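Local coordinates for protein cysteine protease-like VirA (Shigella flexneri, PDB 3EB8) that acts as a secreted virulence effector needed for bacterial entry into epithelial cells and spread between them, though its proposed tubulin-cleaving activity is disputed, at residues Q196-K199 with I200-N204; L217-T220 with S221-D225. All coordinates share one frame; numbering follows the deposited sequence.

Contact 1: residues Q196-K199 with I200-N204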
loop_
_atom_site.group_PDB
_atom_site.type_symbol
_atom_site.label_atom_id
_atom_site.label_comp_id
_atom_site.label_asym_id
_atom_site.label_seq_id
_atom_site.Cartn_x
_atom_site.Cartn_y
_atom_site.Cartn_z
ATOM N N GLN A 196 -25.852 3.563 16.044
ATOM C CA GLN A 196 -25.729 2.618 14.943
ATOM C C GLN A 196 -24.397 1.882 14.942
ATOM O O GLN A 196 -24.369 0.650 14.918
ATOM C CB GLN A 196 -25.953 3.312 13.602
ATOM C CG GLN A 196 -27.418 3.577 13.269
ATOM C CD GLN A 196 -27.602 4.864 12.479
ATOM O OE1 GLN A 196 -26.635 5.562 12.176
ATOM N NE2 GLN A 196 -28.842 5.184 12.148
ATOM N N VAL A 197 -23.295 2.628 14.965
ATOM C CA VAL A 197 -21.975 2.011 14.921
ATOM C C VAL A 197 -21.772 1.118 16.140
ATOM O O VAL A 197 -21.183 0.047 16.040
ATOM C CB VAL A 197 -20.834 3.050 14.850
ATOM C CG1 VAL A 197 -21.260 4.257 14.053
ATOM C CG2 VAL A 197 -20.379 3.462 16.234
ATOM N N ASN A 198 -22.278 1.556 17.288
ATOM C CA ASN A 198 -22.146 0.780 18.503
ATOM C C ASN A 198 -22.750 -0.616 18.362
ATOM O O ASN A 198 -22.300 -1.567 19.007
ATOM C CB ASN A 198 -22.773 1.508 19.678
ATOM C CG ASN A 198 -22.482 0.825 20.986
ATOM O OD1 ASN A 198 -23.382 0.292 21.622
ATOM N ND2 ASN A 198 -21.207 0.806 21.383
ATOM N N LYS A 199 -23.765 -0.731 17.511
ATOM C CA LYS A 199 -24.388 -2.017 17.214
ATOM C C LYS A 199 -23.414 -2.967 16.510
ATOM O O LYS A 199 -23.081 -4.037 17.024
ATOM C CB LYS A 199 -25.641 -1.796 16.359
ATOM C CG LYS A 199 -26.037 -2.971 15.474
ATOM C CD LYS A 199 -26.896 -3.977 16.215
ATOM C CE LYS A 199 -27.271 -5.118 15.295
ATOM N NZ LYS A 199 -26.076 -5.603 14.543
ATOM N N ILE A 200 -22.962 -2.563 15.328
ATOM C CA ILE A 200 -21.971 -3.311 14.558
ATOM C C ILE A 200 -20.730 -3.686 15.370
ATOM O O ILE A 200 -20.330 -4.853 15.425
ATOM C CB ILE A 200 -21.467 -2.456 13.397
ATOM C CG1 ILE A 200 -22.635 -1.909 12.590
ATOM C CG2 ILE A 200 -20.562 -3.260 12.521
ATOM C CD1 ILE A 200 -22.184 -0.972 11.489
ATOM N N ILE A 201 -20.113 -2.672 15.976
ATOM C CA ILE A 201 -18.873 -2.841 16.714
ATOM C C ILE A 201 -19.033 -3.946 17.738
ATOM O O ILE A 201 -18.214 -4.868 17.797
ATOM C CB ILE A 201 -18.422 -1.508 17.367
ATOM C CG1 ILE A 201 -17.625 -0.698 16.344
ATOM C CG2 ILE A 201 -17.572 -1.748 18.613
ATOM C CD1 ILE A 201 -17.634 0.785 16.597
ATOM N N ASN A 202 -20.110 -3.867 18.515
ATOM C CA ASN A 202 -20.388 -4.882 19.524
ATOM C C ASN A 202 -20.736 -6.252 18.944
ATOM O O ASN A 202 -20.399 -7.274 19.540
ATOM C CB ASN A 202 -21.440 -4.398 20.520
ATOM C CG ASN A 202 -20.823 -3.655 21.690
ATOM O OD1 ASN A 202 -19.885 -4.148 22.324
ATOM N ND2 ASN A 202 -21.333 -2.464 21.978
ATOM N N SER A 203 -21.378 -6.270 17.776
ATOM C CA SER A 203 -21.635 -7.528 17.072
ATOM C C SER A 203 -20.331 -8.232 16.697
ATOM O O SER A 203 -20.265 -9.455 16.682
ATOM C CB SER A 203 -22.463 -7.295 15.797
ATOM O OG SER A 203 -23.851 -7.164 16.072
ATOM N N ASN A 204 -19.299 -7.451 16.389
ATOM C CA ASN A 204 -18.050 -7.998 15.844
ATOM C C ASN A 204 -16.911 -8.097 16.837
ATOM O O ASN A 204 -15.825 -8.553 16.486
ATOM C CB ASN A 204 -17.574 -7.193 14.627
ATOM C CG ASN A 204 -18.340 -7.537 13.373
ATOM O OD1 ASN A 204 -18.152 -8.610 12.795
ATOM N ND2 ASN A 204 -19.228 -6.636 12.953
#
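Val-197 with Ile-201, Asn-198 with Asn-202 and Lys-199 with Ser-203 form i to i+4 contacts within one continuous helix, 194-204. Val-197 and Ile-201 make the apolar pair. They lie side by side and point the same way, with CG2 of Val-197 3.9 Å from CD1 of Ile-201. CG1 of Ile-201 is anti to its own carbonyl carbon (chi1 -85°), which lays the branch back over the preceding turn near Val-197. The pair faces the next helix in the chain, 210-221, and both residues touch Thr-220. Ile-200, also buried, faces helix 167-176 instead and rests on Leu-169. The helix is thus held between two neighbours, with Lys-199 and Ser-203 on an exposed side. All of this lies in the region described as tubulin-binding.

Three alpha-helical i to i+4 backbone bonds join the segments, from Ile-201 N, Asn-202 N and Ser-203 N to Val-197 O, Asn-198 O and Lys-199 O. The first, Ile-201 N to Val-197 O, is 2.9 Å long and nearly straight. Side chains add to them. NZ of Lys-199 donates to OG of Ser-203 at 3.1 Å, and the lysine chain bends at chi2 and chi4 to bring its amine back to the hydroxyl. Asn-202 donates to Asn-198 O through its backbone N at 3.2 Å and, weakly, through ND2 at 3.3 Å. The two asparagine amides stand almost perpendicular, 88° apart. OD1 of Asn-202 is taken by Lys-216 NZ.

Near the end of the segment, Ile-200 O accepts two bonds from Asn-204. One comes from the backbone N, the other from ND2 at 3.2 Å, which approaches from above the carbonyl plane. The same ND2 also donates to Asp-172 OD2, linking this turn to helix 167-176.

Contact 2: residues L217-T220 with S221-D225; sequences LLFT and SLFQD
Phe-219 sets its CB over one face of the Phe-223 ring. This CH-pi contact places CB 4.2 Å from the ring centroid and only 12° off the ring normal. CZ of Phe-223 lies closest to that CB. The two rings meet obliquely, with centroids 5.8 Å apart. With CG anti to its carbonyl carbon (chi1 -62°), the Phe-219 ring is offset from the Phe-223 ring, and CB rather than the ring lies over the face.

Leu-222 packs beside Phe-219 at the helix end. Its CD1 lies against Phe-219 CD2 at 3.9 Å and against Leu-218 CG at 4.2 Å. Thr-220 and Gln-224 lie side by side. The hydroxyl of Thr-220 turns back to Lys-216 O, one turn earlier.

Two backbone bonds hold the last helical turn together. Ser-221 N donates to Leu-217 O, and Leu-222 N to Leu-218 O, each at 3.1 Å. Leu-222 is the first residue to leave helical backbone angles. Phe-223 follows with a positive phi of 86°, but the modelled peptide between Leu-222 and Phe-223 is doubtful, because Leu-222 O crowds other carbonyl oxygens.

Further out, Phe-160 and Ile-163 pack against the apolar group from the neighbouring strands. Ser-221 OG accepts from Arg-298 NH2. Asp-225 binds Tyr-300 OH through OD2, while its OD1 caps Ala-227 N. Residues 222-225 form a short loop joining helix 210-221 to helix 226-234, with Asp-225 as the N-cap of the second helix.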
loop_
_atom_site.group_PDB
_atom_site.type_symbol
_atom_site.label_atom_id
_atom_site.label_comp_id
_atom_site.label_asym_id
_atom_site.label_seq_id
_atom_site.Cartn_x
_atom_site.Cartn_y
_atom_site.Cartn_z
ATOM N N LEU A 217 -13.621 0.855 21.572
ATOM C CA LEU A 217 -13.699 2.279 21.850
ATOM C C LEU A 217 -13.100 3.041 20.690
ATOM O O LEU A 217 -13.683 3.999 20.186
ATOM C CB LEU A 217 -12.893 2.593 23.100
ATOM C CG LEU A 217 -13.535 3.559 24.072
ATOM C CD1 LEU A 217 -14.684 2.841 24.795
ATOM C CD2 LEU A 217 -12.475 4.045 25.041
ATOM N N LEU A 218 -11.923 2.592 20.280
ATOM C CA LEU A 218 -11.188 3.192 19.188
ATOM C C LEU A 218 -12.047 3.231 17.928
ATOM O O LEU A 218 -12.241 4.291 17.322
ATOM C CB LEU A 218 -9.914 2.389 18.939
ATOM C CG LEU A 218 -8.981 2.855 17.826
ATOM C CD1 LEU A 218 -8.685 4.329 18.021
ATOM C CD2 LEU A 218 -7.694 2.030 17.843
ATOM N N PHE A 219 -12.573 2.076 17.534
ATOM C CA PHE A 219 -13.348 2.010 16.305
ATOM C C PHE A 219 -14.701 2.684 16.435
ATOM O O PHE A 219 -15.299 3.045 15.442
ATOM C CB PHE A 219 -13.498 0.571 15.795
ATOM C CG PHE A 219 -12.193 -0.070 15.458
ATOM C CD1 PHE A 219 -11.848 -1.299 15.986
ATOM C CD2 PHE A 219 -11.273 0.593 14.656
ATOM C CE1 PHE A 219 -10.617 -1.879 15.690
ATOM C CE2 PHE A 219 -10.043 0.014 14.354
ATOM C CZ PHE A 219 -9.720 -1.227 14.873
ATOM N N THR A 220 -15.183 2.850 17.656
ATOM C CA THR A 220 -16.442 3.563 17.848
ATOM C C THR A 220 -16.279 5.034 17.494
ATOM O O THR A 220 -17.147 5.632 16.867
ATOM C CB THR A 220 -16.972 3.433 19.294
ATOM O OG1 THR A 220 -17.416 2.088 19.517
ATOM C CG2 THR A 220 -18.141 4.379 19.519
ATOM N N SER A 221 -15.151 5.600 17.908
ATOM C CA SER A 221 -14.822 6.990 17.633
ATOM C C SER A 221 -14.563 7.185 16.144
ATOM O O SER A 221 -15.248 7.960 15.490
ATOM C CB SER A 221 -13.618 7.430 18.470
ATOM O OG SER A 221 -13.022 8.596 17.930
ATOM N N LEU A 222 -13.579 6.483 15.598
ATOM C CA LEU A 222 -13.477 6.400 14.146
ATOM C C LEU A 222 -14.831 5.818 13.807
ATOM O O LEU A 222 -15.551 5.402 14.703
ATOM C CB LEU A 222 -12.384 5.433 13.727
ATOM C CG LEU A 222 -10.995 5.516 14.349
ATOM C CD1 LEU A 222 -10.179 4.257 14.009
ATOM C CD2 LEU A 222 -10.290 6.766 13.877
ATOM N N PHE A 223 -15.200 5.783 12.548
ATOM C CA PHE A 223 -16.496 5.199 12.158
ATOM C C PHE A 223 -17.601 6.243 12.251
ATOM O O PHE A 223 -18.559 6.215 11.483
ATOM C CB PHE A 223 -16.881 3.974 13.006
ATOM C CG PHE A 223 -16.190 2.685 12.601
ATOM C CD1 PHE A 223 -14.891 2.685 12.106
ATOM C CD2 PHE A 223 -16.833 1.462 12.761
ATOM C CE1 PHE A 223 -14.264 1.498 11.763
ATOM C CE2 PHE A 223 -16.205 0.259 12.407
ATOM C CZ PHE A 223 -14.920 0.287 11.910
ATOM N N GLN A 224 -17.466 7.145 13.218
ATOM C CA GLN A 224 -18.281 8.343 13.263
ATOM C C GLN A 224 -17.503 9.529 12.695
ATOM O O GLN A 224 -18.029 10.625 12.588
ATOM C CB GLN A 224 -18.708 8.662 14.697
ATOM C CG GLN A 224 -19.574 7.588 15.329
ATOM C CD GLN A 224 -19.962 7.951 16.737
ATOM O OE1 GLN A 224 -19.348 7.487 17.709
ATOM N NE2 GLN A 224 -20.961 8.822 16.864
ATOM N N ASP A 225 -16.241 9.319 12.353
ATOM C CA ASP A 225 -15.463 10.401 11.792
ATOM C C ASP A 225 -15.551 10.350 10.261
ATOM O O ASP A 225 -15.013 9.448 9.633
ATOM C CB ASP A 225 -14.014 10.329 12.287
ATOM C CG ASP A 225 -13.166 11.454 11.765
ATOM O OD1 ASP A 225 -13.649 12.244 10.922
ATOM O OD2 ASP A 225 -12.008 11.547 12.200
#

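Overall arrangement
Contact 1 and contact 2 come from consecutive helices, 194-204 and 210-221, whose segments run in roughly opposite directions. Their centres are 11 Å apart, and they touch directly. Ile-201 CD1 packs 3.4 Å from Phe-219 O, close to the hydroxyl of Thr-220. Val-197 reaches the loop of contact 2 as well, with its CG1 3.9 Å from Gln-224 CG. The apolar face of residues 196-204 therefore rests on the end of helix 210-221 and the turn after it. The contacts' centres lie on the same side of the chain's centre, about 27 and 22 Å from it, and both contacts are within the tubulin-binding region.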